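Local structure of glycoside Hydrolase (Bacteroides uniformis, 5TA0) at residues E203-I208 with T220-F225; I137-F142 with F197-N202; F168-G173 with H226-A231; G243-A248 with N261-Q266. The protein is probably an agar-degrading enzyme of glycoside hydrolase family 86, which binds neoagarooctaose and helps a gut bacterium to use agarose. One frame throughout, in Å; residues are numbered along the deposited sequence.

Contact 1 (E203-I208 with T220-F225). With AAL (3,6-anhydro-alpha-L-galactopyranose), chain C; GAL (beta-D-galactopyranose), chain B; GAL (beta-D-galactopyranose), chain D; SO4 (sulfate ion), chain G.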
# COMPACT_ATOMS: atom_id res chain seq x y z
N GLU A 203 -12.15 6.06 -4.83
CA GLU A 203 -12.30 5.38 -6.13
C GLU A 203 -13.24 6.10 -7.10
O GLU A 203 -14.21 5.54 -7.63
CB GLU A 203 -12.74 3.93 -5.89
CG GLU A 203 -11.73 3.15 -5.05
CD GLU A 203 -11.97 1.67 -4.95
OE1 GLU A 203 -13.11 1.23 -5.21
OE2 GLU A 203 -11.01 0.97 -4.55
N PRO A 204 -12.94 7.37 -7.39
CA PRO A 204 -13.89 8.17 -8.15
C PRO A 204 -14.04 7.82 -9.62
O PRO A 204 -15.15 7.93 -10.14
CB PRO A 204 -13.38 9.60 -7.96
CG PRO A 204 -11.89 9.44 -7.74
CD PRO A 204 -11.81 8.18 -6.91
N LEU A 205 -12.95 7.46 -10.29
CA LEU A 205 -13.02 7.10 -11.70
C LEU A 205 -13.69 5.78 -11.94
O LEU A 205 -14.24 5.58 -13.02
CB LEU A 205 -11.67 7.21 -12.41
CG LEU A 205 -11.12 8.65 -12.47
CD1 LEU A 205 -9.81 8.67 -13.24
CD2 LEU A 205 -12.11 9.65 -13.08
N TRP A 206 -13.71 4.89 -10.95
CA TRP A 206 -14.55 3.72 -11.04
C TRP A 206 -16.01 4.14 -11.26
O TRP A 206 -16.66 3.67 -12.20
CB TRP A 206 -14.41 2.83 -9.80
CG TRP A 206 -15.35 1.66 -9.83
CD1 TRP A 206 -16.46 1.50 -9.10
CD2 TRP A 206 -15.27 0.52 -10.70
NE1 TRP A 206 -17.10 0.33 -9.45
CE2 TRP A 206 -16.40 -0.28 -10.44
CE3 TRP A 206 -14.38 0.13 -11.71
CZ2 TRP A 206 -16.64 -1.49 -11.13
CZ3 TRP A 206 -14.62 -1.09 -12.39
CH2 TRP A 206 -15.73 -1.87 -12.09
N ASP A 207 -16.52 5.03 -10.42
CA ASP A 207 -17.91 5.48 -10.60
C ASP A 207 -18.12 6.38 -11.82
O ASP A 207 -19.15 6.29 -12.49
CB ASP A 207 -18.42 6.19 -9.34
CG ASP A 207 -19.00 5.24 -8.33
OD1 ASP A 207 -20.23 5.09 -8.31
OD2 ASP A 207 -18.28 4.66 -7.54
N ILE A 208 -17.18 7.28 -12.09
CA ILE A 208 -17.33 8.25 -13.18
C ILE A 208 -17.20 7.61 -14.56
O ILE A 208 -17.93 8.00 -15.48
CB ILE A 208 -16.32 9.42 -13.03
CG1 ILE A 208 -16.77 10.31 -11.89
CG2 ILE A 208 -16.09 10.21 -14.31
CD1 ILE A 208 -15.71 11.27 -11.40
N THR A 220 -10.84 15.16 -16.12
CA THR A 220 -10.09 16.27 -15.55
C THR A 220 -10.92 17.14 -14.58
O THR A 220 -10.36 17.77 -13.68
CB THR A 220 -9.38 17.11 -16.61
OG1 THR A 220 -10.31 17.75 -17.48
CG2 THR A 220 -8.42 16.28 -17.43
N LYS A 221 -12.23 17.19 -14.76
CA LYS A 221 -13.09 17.88 -13.81
C LYS A 221 -12.95 17.28 -12.40
O LYS A 221 -12.94 18.02 -11.42
CB LYS A 221 -14.54 17.82 -14.28
CG LYS A 221 -15.51 18.67 -13.49
CD LYS A 221 -16.93 18.50 -14.03
CE LYS A 221 -17.87 19.54 -13.51
NZ LYS A 221 -19.30 19.16 -13.74
N LEU A 222 -12.86 15.96 -12.31
CA LEU A 222 -12.63 15.31 -11.02
C LEU A 222 -11.28 15.73 -10.43
O LEU A 222 -11.16 15.98 -9.22
CB LEU A 222 -12.66 13.80 -11.19
CG LEU A 222 -12.05 13.04 -10.02
CD1 LEU A 222 -13.00 13.01 -8.84
CD2 LEU A 222 -11.67 11.65 -10.48
N PHE A 223 -10.27 15.86 -11.28
CA PHE A 223 -8.97 16.33 -10.77
C PHE A 223 -9.03 17.77 -10.25
O PHE A 223 -8.48 18.07 -9.18
CB PHE A 223 -7.88 16.09 -11.83
CG PHE A 223 -7.76 14.67 -12.26
CD1 PHE A 223 -8.08 13.61 -11.40
CD2 PHE A 223 -7.30 14.35 -13.54
CE1 PHE A 223 -7.95 12.31 -11.80
CE2 PHE A 223 -7.16 13.04 -13.94
CZ PHE A 223 -7.49 12.00 -13.06
N GLU A 224 -9.70 18.66 -11.01
CA GLU A 224 -9.92 20.04 -10.57
C GLU A 224 -10.64 20.04 -9.22
O GLU A 224 -10.26 20.79 -8.32
CB GLU A 224 -10.75 20.88 -11.59
CG GLU A 224 -10.00 21.41 -12.82
CD GLU A 224 -10.84 22.27 -13.80
OE1 GLU A 224 -11.85 22.87 -13.39
OE2 GLU A 224 -10.46 22.25 -14.98
N PHE A 225 -11.68 19.21 -9.10
CA PHE A 225 -12.44 19.06 -7.85
C PHE A 225 -11.53 18.82 -6.65
O PHE A 225 -11.77 19.36 -5.59
CB PHE A 225 -13.45 17.93 -8.08
CG PHE A 225 -14.23 17.46 -6.88
CD1 PHE A 225 -15.43 18.07 -6.55
CD2 PHE A 225 -13.86 16.33 -6.18
CE1 PHE A 225 -16.20 17.60 -5.50
CE2 PHE A 225 -14.64 15.85 -5.15
CZ PHE A 225 -15.81 16.48 -4.81
C1 AAL C . -15.23 -3.82 -8.31
C2 AAL C . -16.28 -3.90 -7.20
C3 AAL C . -16.11 -2.71 -6.30
C4 AAL C . -14.74 -2.69 -5.68
C5 AAL C . -13.94 -2.29 -6.89
C6 AAL C . -14.76 -1.14 -7.42
O2 AAL C . -16.14 -5.11 -6.44
O3 AAL C . -16.12 -1.51 -7.11
O4 AAL C . -14.69 -1.65 -4.73
O5 AAL C . -13.95 -3.41 -7.79
C1 GAL B . -14.41 -2.11 -3.41
C2 GAL B . -14.47 -0.83 -2.58
C3 GAL B . -14.66 -1.06 -1.09
C4 GAL B . -15.55 -2.26 -0.78
C5 GAL B . -15.21 -3.47 -1.61
C6 GAL B . -16.09 -4.70 -1.36
O2 GAL B . -13.26 -0.11 -2.74
O3 GAL B . -15.31 0.15 -0.66
O4 GAL B . -16.91 -1.88 -1.02
O5 GAL B . -15.38 -3.06 -2.97
O6 GAL B . -15.98 -5.22 -0.02
C1 GAL D . -15.09 -6.69 -12.28
C2 GAL D . -15.40 -6.49 -10.81
C3 GAL D . -14.95 -5.12 -10.33
C4 GAL D . -13.51 -4.85 -10.73
C5 GAL D . -13.35 -5.06 -12.23
C6 GAL D . -11.95 -4.75 -12.71
O1 GAL D . -15.41 -8.03 -12.71
O2 GAL D . -16.81 -6.58 -10.57
O3 GAL D . -15.14 -5.12 -8.91
O4 GAL D . -12.61 -5.74 -10.04
O5 GAL D . -13.70 -6.43 -12.52
O6 GAL D . -11.86 -4.93 -14.12
S SO4 G . -19.53 16.64 -16.20
O1 SO4 G . -19.13 16.14 -14.83
O2 SO4 G . -18.48 16.20 -17.18
O3 SO4 G . -20.87 16.09 -16.60
O4 SO4 G . -19.55 18.14 -16.29

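Contact 2 (I137-F142 with F197-N202). With GAL (beta-D-galactopyranose), chain E; AAL (3,6-anhydro-alpha-L-galactopyranose), chain F.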
# COMPACT_ATOMS: atom_id res chain seq x y z
N ILE A 137 -7.41 7.76 8.86
CA ILE A 137 -7.62 8.19 7.49
C ILE A 137 -9.11 8.42 7.30
O ILE A 137 -9.91 7.50 7.40
CB ILE A 137 -7.13 7.14 6.45
CG1 ILE A 137 -5.69 6.71 6.74
CG2 ILE A 137 -7.31 7.66 5.03
CD1 ILE A 137 -5.24 5.51 5.95
N LEU A 138 -9.48 9.66 7.03
CA LEU A 138 -10.85 10.03 6.70
C LEU A 138 -10.99 10.13 5.18
O LEU A 138 -10.09 10.58 4.50
CB LEU A 138 -11.19 11.36 7.38
CG LEU A 138 -12.63 11.86 7.26
CD1 LEU A 138 -13.65 10.85 7.81
CD2 LEU A 138 -12.81 13.19 7.99
N CYS A 139 -12.13 9.67 4.65
CA CYS A 139 -12.42 9.75 3.23
C CYS A 139 -13.91 9.77 3.02
O CYS A 139 -14.67 9.20 3.83
CB CYS A 139 -11.80 8.55 2.52
SG CYS A 139 -11.88 8.56 0.71
N ASN A 140 -14.35 10.41 1.94
CA ASN A 140 -15.75 10.32 1.49
C ASN A 140 -15.92 9.18 0.50
O ASN A 140 -15.16 9.08 -0.49
CB ASN A 140 -16.17 11.61 0.80
CG ASN A 140 -16.22 12.78 1.73
OD1 ASN A 140 -17.15 12.90 2.53
ND2 ASN A 140 -15.17 13.60 1.71
N GLN A 141 -16.96 8.37 0.68
CA GLN A 141 -17.43 7.53 -0.42
C GLN A 141 -17.90 8.42 -1.58
O GLN A 141 -18.19 9.60 -1.40
CB GLN A 141 -18.55 6.62 0.05
CG GLN A 141 -18.09 5.57 1.03
CD GLN A 141 -19.23 4.74 1.57
OE1 GLN A 141 -20.15 4.34 0.82
NE2 GLN A 141 -19.21 4.52 2.88
N PHE A 142 -17.90 7.85 -2.77
CA PHE A 142 -18.17 8.61 -3.97
C PHE A 142 -19.49 9.39 -3.93
O PHE A 142 -19.53 10.56 -4.32
CB PHE A 142 -18.15 7.70 -5.20
CG PHE A 142 -18.36 8.46 -6.49
CD1 PHE A 142 -19.62 8.52 -7.10
CD2 PHE A 142 -17.33 9.20 -7.04
CE1 PHE A 142 -19.81 9.27 -8.25
CE2 PHE A 142 -17.52 9.94 -8.18
CZ PHE A 142 -18.76 9.96 -8.79
N PHE A 197 -5.02 12.17 8.15
CA PHE A 197 -5.03 12.30 6.69
C PHE A 197 -6.46 12.38 6.22
O PHE A 197 -7.31 11.61 6.68
CB PHE A 197 -4.39 11.07 6.03
CG PHE A 197 -2.98 10.81 6.44
CD1 PHE A 197 -1.92 11.33 5.73
CD2 PHE A 197 -2.71 10.08 7.60
CE1 PHE A 197 -0.61 11.07 6.12
CE2 PHE A 197 -1.40 9.87 8.01
CZ PHE A 197 -0.36 10.36 7.27
N CYS A 198 -6.74 13.29 5.29
CA CYS A 198 -8.04 13.41 4.63
C CYS A 198 -7.89 13.15 3.15
O CYS A 198 -7.44 14.00 2.38
CB CYS A 198 -8.65 14.78 4.89
SG CYS A 198 -9.15 15.05 6.61
N GLU A 199 -8.33 11.96 2.75
CA GLU A 199 -8.49 11.68 1.33
C GLU A 199 -9.74 12.40 0.87
O GLU A 199 -10.70 12.53 1.60
CB GLU A 199 -8.63 10.18 1.08
CG GLU A 199 -7.45 9.30 1.51
CD GLU A 199 -7.78 7.83 1.30
OE1 GLU A 199 -8.77 7.34 1.88
OE2 GLU A 199 -7.05 7.18 0.48
N VAL A 200 -9.73 12.85 -0.38
CA VAL A 200 -10.89 13.59 -0.90
C VAL A 200 -12.09 12.67 -1.13
O VAL A 200 -13.20 12.90 -0.62
CB VAL A 200 -10.50 14.37 -2.18
CG1 VAL A 200 -11.72 14.93 -2.90
CG2 VAL A 200 -9.52 15.49 -1.82
N ILE A 201 -11.87 11.63 -1.92
CA ILE A 201 -13.00 10.81 -2.41
C ILE A 201 -12.53 9.42 -2.81
O ILE A 201 -11.49 9.27 -3.46
CB ILE A 201 -13.75 11.55 -3.54
CG1 ILE A 201 -15.08 10.89 -3.90
CG2 ILE A 201 -12.85 11.74 -4.76
CD1 ILE A 201 -15.89 11.68 -4.86
N ASN A 202 -13.29 8.40 -2.43
CA ASN A 202 -12.91 7.02 -2.69
C ASN A 202 -13.18 6.55 -4.12
O ASN A 202 -14.32 6.65 -4.60
CB ASN A 202 -13.69 6.12 -1.73
CG ASN A 202 -13.24 4.68 -1.77
OD1 ASN A 202 -12.13 4.36 -1.37
ND2 ASN A 202 -14.12 3.78 -2.23
C1 GAL E . -18.49 1.32 4.38
C2 GAL E . -18.88 1.97 5.71
C3 GAL E . -20.32 1.62 6.12
C4 GAL E . -21.27 1.85 4.96
C5 GAL E . -20.77 1.09 3.73
C6 GAL E . -21.67 1.25 2.51
O2 GAL E . -17.95 1.52 6.69
O3 GAL E . -20.70 2.36 7.30
O4 GAL E . -21.30 3.25 4.63
O5 GAL E . -19.46 1.56 3.37
O6 GAL E . -21.12 0.54 1.38
C1 AAL F . -14.94 0.57 0.66
C2 AAL F . -15.30 2.06 0.82
C3 AAL F . -15.69 2.40 2.25
C4 AAL F . -16.76 1.44 2.73
C5 AAL F . -15.94 0.20 2.87
C6 AAL F . -14.70 0.72 3.54
O2 AAL F . -16.41 2.42 -0.01
O3 AAL F . -14.59 2.08 3.11
O4 AAL F . -17.22 1.86 4.03
O5 AAL F . -15.57 -0.32 1.59
O HOH W 1 -16.86 5.09 -3.03

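Contact 3 (F168-G173 with H226-A231)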
# COMPACT_ATOMS: atom_id res chain seq x y z
N PHE A 168 -16.24 24.26 -9.08
CA PHE A 168 -16.85 22.94 -8.91
C PHE A 168 -16.35 22.22 -7.68
O PHE A 168 -15.16 22.01 -7.50
CB PHE A 168 -16.55 22.11 -10.14
CG PHE A 168 -17.22 20.78 -10.14
CD1 PHE A 168 -18.59 20.70 -10.28
CD2 PHE A 168 -16.47 19.60 -10.04
CE1 PHE A 168 -19.22 19.48 -10.31
CE2 PHE A 168 -17.11 18.37 -10.05
CZ PHE A 168 -18.46 18.32 -10.21
N GLY A 169 -17.28 21.84 -6.81
CA GLY A 169 -16.97 21.22 -5.54
C GLY A 169 -16.94 22.12 -4.32
O GLY A 169 -16.66 21.66 -3.21
N THR A 170 -17.22 23.42 -4.48
CA THR A 170 -17.20 24.35 -3.34
C THR A 170 -18.10 23.85 -2.21
O THR A 170 -17.65 23.79 -1.05
CB THR A 170 -17.56 25.77 -3.78
OG1 THR A 170 -16.50 26.27 -4.64
CG2 THR A 170 -17.75 26.69 -2.62
N ALA A 171 -19.33 23.47 -2.52
CA ALA A 171 -20.26 23.04 -1.47
C ALA A 171 -19.84 21.72 -0.84
O ALA A 171 -19.89 21.55 0.37
CB ALA A 171 -21.68 22.95 -1.99
N SER A 172 -19.39 20.78 -1.66
CA SER A 172 -18.87 19.52 -1.16
C SER A 172 -17.69 19.79 -0.23
O SER A 172 -17.61 19.21 0.87
CB SER A 172 -18.39 18.64 -2.33
OG SER A 172 -19.49 18.28 -3.17
N GLY A 173 -16.80 20.69 -0.65
CA GLY A 173 -15.65 21.03 0.17
C GLY A 173 -15.99 21.71 1.50
O GLY A 173 -15.37 21.44 2.51
N HIS A 226 -10.47 18.04 -6.82
CA HIS A 226 -9.56 17.79 -5.72
C HIS A 226 -8.90 19.07 -5.19
O HIS A 226 -8.77 19.24 -3.99
CB HIS A 226 -8.48 16.78 -6.10
CG HIS A 226 -8.93 15.35 -6.01
ND1 HIS A 226 -9.84 14.78 -6.88
CD2 HIS A 226 -8.62 14.38 -5.12
CE1 HIS A 226 -10.06 13.53 -6.51
NE2 HIS A 226 -9.32 13.25 -5.47
N SER A 227 -8.47 19.97 -6.07
CA SER A 227 -7.88 21.24 -5.61
C SER A 227 -8.90 22.05 -4.83
O SER A 227 -8.59 22.62 -3.79
CB SER A 227 -7.39 22.05 -6.79
OG SER A 227 -6.29 21.40 -7.43
N THR A 228 -10.14 22.07 -5.32
CA THR A 228 -11.19 22.83 -4.64
C THR A 228 -11.51 22.23 -3.27
O THR A 228 -11.66 22.95 -2.28
CB THR A 228 -12.40 22.93 -5.55
OG1 THR A 228 -12.01 23.68 -6.72
CG2 THR A 228 -13.59 23.63 -4.85
N ILE A 229 -11.59 20.90 -3.18
CA ILE A 229 -11.83 20.26 -1.89
C ILE A 229 -10.69 20.57 -0.90
O ILE A 229 -10.95 20.93 0.25
CB ILE A 229 -12.06 18.74 -1.99
CG1 ILE A 229 -13.27 18.42 -2.88
CG2 ILE A 229 -12.23 18.12 -0.61
CD1 ILE A 229 -14.59 19.04 -2.48
N ALA A 230 -9.45 20.45 -1.36
CA ALA A 230 -8.32 20.72 -0.48
C ALA A 230 -8.40 22.14 0.07
O ALA A 230 -8.18 22.37 1.28
CB ALA A 230 -7.01 20.48 -1.22
N ALA A 231 -8.70 23.09 -0.80
CA ALA A 231 -8.76 24.50 -0.37
C ALA A 231 -9.86 24.73 0.67
O ALA A 231 -9.67 25.45 1.65
CB ALA A 231 -8.93 25.41 -1.55
O HOH W 2 -13.00 22.63 -8.94

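Contact 4 (G243-A248 with N261-Q266)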
# COMPACT_ATOMS: atom_id res chain seq x y z
N GLY A 243 -5.32 14.56 0.30
CA GLY A 243 -4.72 13.78 -0.76
C GLY A 243 -5.74 13.18 -1.73
O GLY A 243 -6.94 13.20 -1.50
N GLY A 244 -5.19 12.62 -2.81
CA GLY A 244 -6.01 12.01 -3.86
C GLY A 244 -5.16 11.24 -4.84
O GLY A 244 -3.93 11.19 -4.68
N TYR A 245 -5.76 10.62 -5.85
CA TYR A 245 -7.20 10.59 -6.09
C TYR A 245 -7.87 9.30 -5.64
O TYR A 245 -9.03 9.11 -5.92
CB TYR A 245 -7.57 10.99 -7.52
CG TYR A 245 -7.27 10.03 -8.66
CD1 TYR A 245 -8.15 9.00 -9.00
CD2 TYR A 245 -6.14 10.20 -9.45
CE1 TYR A 245 -7.89 8.18 -10.11
CE2 TYR A 245 -5.89 9.38 -10.53
CZ TYR A 245 -6.77 8.39 -10.87
OH TYR A 245 -6.51 7.60 -11.96
N CYS A 246 -7.13 8.45 -4.91
CA CYS A 246 -7.65 7.23 -4.27
C CYS A 246 -8.10 6.24 -5.33
O CYS A 246 -9.24 5.79 -5.36
CB CYS A 246 -8.73 7.58 -3.25
SG CYS A 246 -9.17 6.28 -2.13
N THR A 247 -7.17 5.94 -6.23
CA THR A 247 -7.44 5.19 -7.46
C THR A 247 -7.81 3.73 -7.22
O THR A 247 -7.06 3.00 -6.60
CB THR A 247 -6.17 5.26 -8.32
OG1 THR A 247 -5.72 6.63 -8.35
CG2 THR A 247 -6.39 4.70 -9.72
N ALA A 248 -8.92 3.28 -7.78
CA ALA A 248 -9.34 1.88 -7.67
C ALA A 248 -8.39 0.91 -8.34
O ALA A 248 -8.07 -0.14 -7.75
CB ALA A 248 -10.75 1.70 -8.25
N ASN A 261 -1.63 8.77 -19.53
CA ASN A 261 -1.66 10.13 -20.03
C ASN A 261 -2.95 10.88 -19.71
O ASN A 261 -2.90 12.08 -19.48
CB ASN A 261 -1.41 10.16 -21.54
CG ASN A 261 0.03 9.93 -21.90
OD1 ASN A 261 0.95 10.29 -21.17
ND2 ASN A 261 0.23 9.34 -23.06
N ALA A 262 -4.07 10.15 -19.67
CA ALA A 262 -5.38 10.76 -19.40
C ALA A 262 -5.71 10.93 -17.92
O ALA A 262 -6.58 11.73 -17.58
CB ALA A 262 -6.47 9.93 -20.05
N ARG A 263 -5.04 10.16 -17.06
CA ARG A 263 -5.44 10.03 -15.65
C ARG A 263 -4.33 10.53 -14.73
O ARG A 263 -4.26 11.74 -14.49
CB ARG A 263 -5.94 8.62 -15.37
CG ARG A 263 -7.14 8.26 -16.21
CD ARG A 263 -7.67 6.92 -15.80
NE ARG A 263 -8.72 6.47 -16.70
CZ ARG A 263 -9.70 5.63 -16.37
NH1 ARG A 263 -9.85 5.18 -15.14
NH2 ARG A 263 -10.58 5.27 -17.30
N TRP A 264 -3.45 9.66 -14.24
CA TRP A 264 -2.40 10.11 -13.30
C TRP A 264 -1.53 11.26 -13.81
O TRP A 264 -1.20 12.17 -13.03
CB TRP A 264 -1.56 8.93 -12.73
CG TRP A 264 -2.15 8.48 -11.42
CD1 TRP A 264 -3.07 7.50 -11.23
CD2 TRP A 264 -1.94 9.09 -10.16
NE1 TRP A 264 -3.41 7.42 -9.89
CE2 TRP A 264 -2.74 8.40 -9.22
CE3 TRP A 264 -1.11 10.13 -9.71
CZ2 TRP A 264 -2.80 8.78 -7.88
CZ3 TRP A 264 -1.16 10.48 -8.38
CH2 TRP A 264 -1.99 9.80 -7.48
N LYS A 265 -1.17 11.25 -15.09
CA LYS A 265 -0.41 12.38 -15.63
C LYS A 265 -1.18 13.70 -15.43
O LYS A 265 -0.62 14.70 -14.97
CB LYS A 265 -0.07 12.16 -17.11
CG LYS A 265 0.83 13.24 -17.74
CD LYS A 265 -0.03 14.22 -18.54
CE LYS A 265 0.68 15.07 -19.61
NZ LYS A 265 1.57 16.13 -19.12
N GLN A 266 -2.45 13.71 -15.80
CA GLN A 266 -3.29 14.89 -15.66
C GLN A 266 -3.55 15.26 -14.22
O GLN A 266 -3.61 16.45 -13.90
CB GLN A 266 -4.64 14.70 -16.38
CG GLN A 266 -4.55 14.42 -17.88
CD GLN A 266 -3.77 15.45 -18.65
OE1 GLN A 266 -3.84 16.65 -18.37
NE2 GLN A 266 -2.97 14.99 -19.59
O HOH W 3 -7.84 5.36 -12.82

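Contact 1 (E203-I208 with T220-F225)
Leu222 reaches out from helix 219-236 and sets its two methyls against the first turn of helix 204-210. Leu222 leaves the helix with CG opposite the backbone N (chi1 163°), which brings both methyls to Pro204: CD1 lies 3.5 Å from Pro204 CB, CD2 lies as near to Pro204 CG, and the two side chains cross at about a right angle. Leu222 CD2 also comes 3.3 Å from Leu205 CD2; Leu222 was modelled in two conformers, and this tightness is doubtful. Leu205 spreads the contact further, its other methyl CD1 touching Phe223 CZ at 4.1 Å. Ile208, one turn on from Pro204, brings CD1 to 4.0 Å from Leu222 CB. The interface is wholly apolar, between segment axes 11.2 Å apart at 141°.

The same short helix turns another side to the sugar. Glu203, its N-cap, follows the fourth barrel strand, the place of the acid/base in clan GH-A enzymes, and is probably that residue here; OE1 lies 2.8 Å from O2 of the chain B galactose. Trp206 lays its ring under the anhydrogalactose of chain C, whose C6 sits 3.4 Å above the ring plane toward the rim. Were Trp206 cut back to alanine, the anhydrogalactose would probably lose the flat surface under its C6 and be freer to shift.

Beneath, Pro204 and Leu205 rest on Tyr245 of strand 242-247, while Phe223 also meets Phe267 of helix 264-271. The contact thus fills the corner where helix 204-210, helix 219-236 and the barrel strand come together.

Contact 2 (I137-F142 with F197-N202)
Ile201 lays its CD1 methyl against the ring of Phe142, 3.6 Å from Phe142 CD2; its CG1 is anti to the backbone N (chi1 -169°), which swings the chain's end toward the ring. Upstream the segments are parallel strands: Leu138 N donates to Phe197 O at 2.9 Å, and Glu199 N donates back to Leu138 O. At Val200 the chain turns a corner, and the pairing slips by one residue. Asn140 spans the slip, ND2 reaching Val200 O at 3.1 Å in the plane of its own amide with a nearly straight bond (167°), while Asn140 O takes Asn202 N. Asn140 N, buried here, finds no partner.

Glu199 packs its OE1 3.3 Å from Cys139 CB, but its carboxylate is held by Arg83, Ser324 and Thr279. Beyond the strands lies the glycan. Gln141 NE2 donates to O4 of galactose E at 3.0 Å, steadied by Thr85, and Lys89 binds OE1. A leucine at Gln141 would probably deprive both that hydroxyl and the Lys89 amine of a partner. A water joins Phe142 N to Asn202 ND2, and OD1 of the same amide is bonded to Arg83.

These are adjacent strands of the eight-stranded parallel barrel, with strand 242-247 on the far edge of 197-199; Tyr176 of helix 170-183 covers Leu138 and Cys198, and helix 219-236 covers Val200 and Ile201.

Contact 3 (F168-G173 with H226-A231)
Phe168 begins the contact with its carbonyl: O lies 3.5 Å from Thr228 CG2, and a water donates to it at 2.7 Å while lying 2.6 Å from Thr228 OG1. Threonine thus meets this one peptide with both branches, its methyl directly and its hydroxyl through the water. Gly169, the N-cap of helix 170-183, follows with a positive phi (97°) that would jam any CB against Phe168 O. Thr228 CG2 and Ile229 CD1 lie on the side where such a CB would point. At Thr170 the backbone N is 3.7 Å from Thr228 CG2, while OG1 bonds back to Pro167 O. Ser172 offers only its CB, 3.8 Å from Ile229 CD1, since OG is turned to Phe145 O.

Gly173 closes the first turn, its N bonded to Gly169 O, and the end of Ile229 presses on that same bond, CD1 standing 3.3 Å from Gly173 N. Ile229 CG1 beside the backbone N (chi1 -60°) and a second fold (chi2 -57°) carry CD1 there. This bare turn, Gly169 as cap and Gly173 within the helix, lets Gly173 CA come 4.4 Å from Ile229 CA, as neighbouring outer helices pack in a beta/alpha barrel.

Contact 4 (G243-A248 with N261-Q266)
Tyr245 and Trp264 meet in an offset stack, the tyrosine ring 4.5 Å between centroids from the five-membered ring of the indole with the planes 28° apart. Tyr245 CE2 comes over the face of the indole, 3.2 Å from Trp264 NE1. That nitrogen donates to Thr247 OG1 at 2.9 Å, a bent bond (142°) tilted from the indole plane, and the hydroxyl sits over the centre of the Tyr245 ring. Stack and bond together probably limit how far all three can turn. Tyr245 enters with CG between its backbone N and carbonyl carbon (chi1 72°), after a cis peptide from Gly244, whose O lies 3.7 Å from Trp264 CH2.

Strand 242-247 is a parallel strand of the beta/alpha barrel, and helix 264-271 packs on its outside before the chain returns as strand 277-285, a beta-alpha-beta crossover. Phe267, Phe278 and Phe252 extend the aromatic cluster round Trp264.

Toward Arg263 the fit is looser and wetter. Tyr245 OH touches Arg263 CB at 3.6 Å, but its polar link to this residue runs through a water, 2.7 Å from Tyr245 OH and accepting from Arg263 NH1. The extended arginine carries its guanidinium on to a salt bridge with Asp210.

All four contacts belong to the beta/alpha barrel. Contact 2 joins two neighbouring strands, 134-140 and 197-199, and strand 242-247 of contact 4 comes next in the same sheet. Contacts 1 and 3 use successive parts of helix 219-236, with contact 1 nested along the chain inside the loop closed by contact 3; contact 2 alternates with contact 3, and contact 4 comes last. Contacts 1 and 4 are nearest, centres 8 Å apart, and contacts 3 and 4 farthest, about 16 Å. His226 touches residues of both contact 2 and contact 4. Contacts 1 and 2 each contribute residues to the glycan pocket; contact 3 joins two outer helices, and contact 4 a barrel strand to the helix outside it.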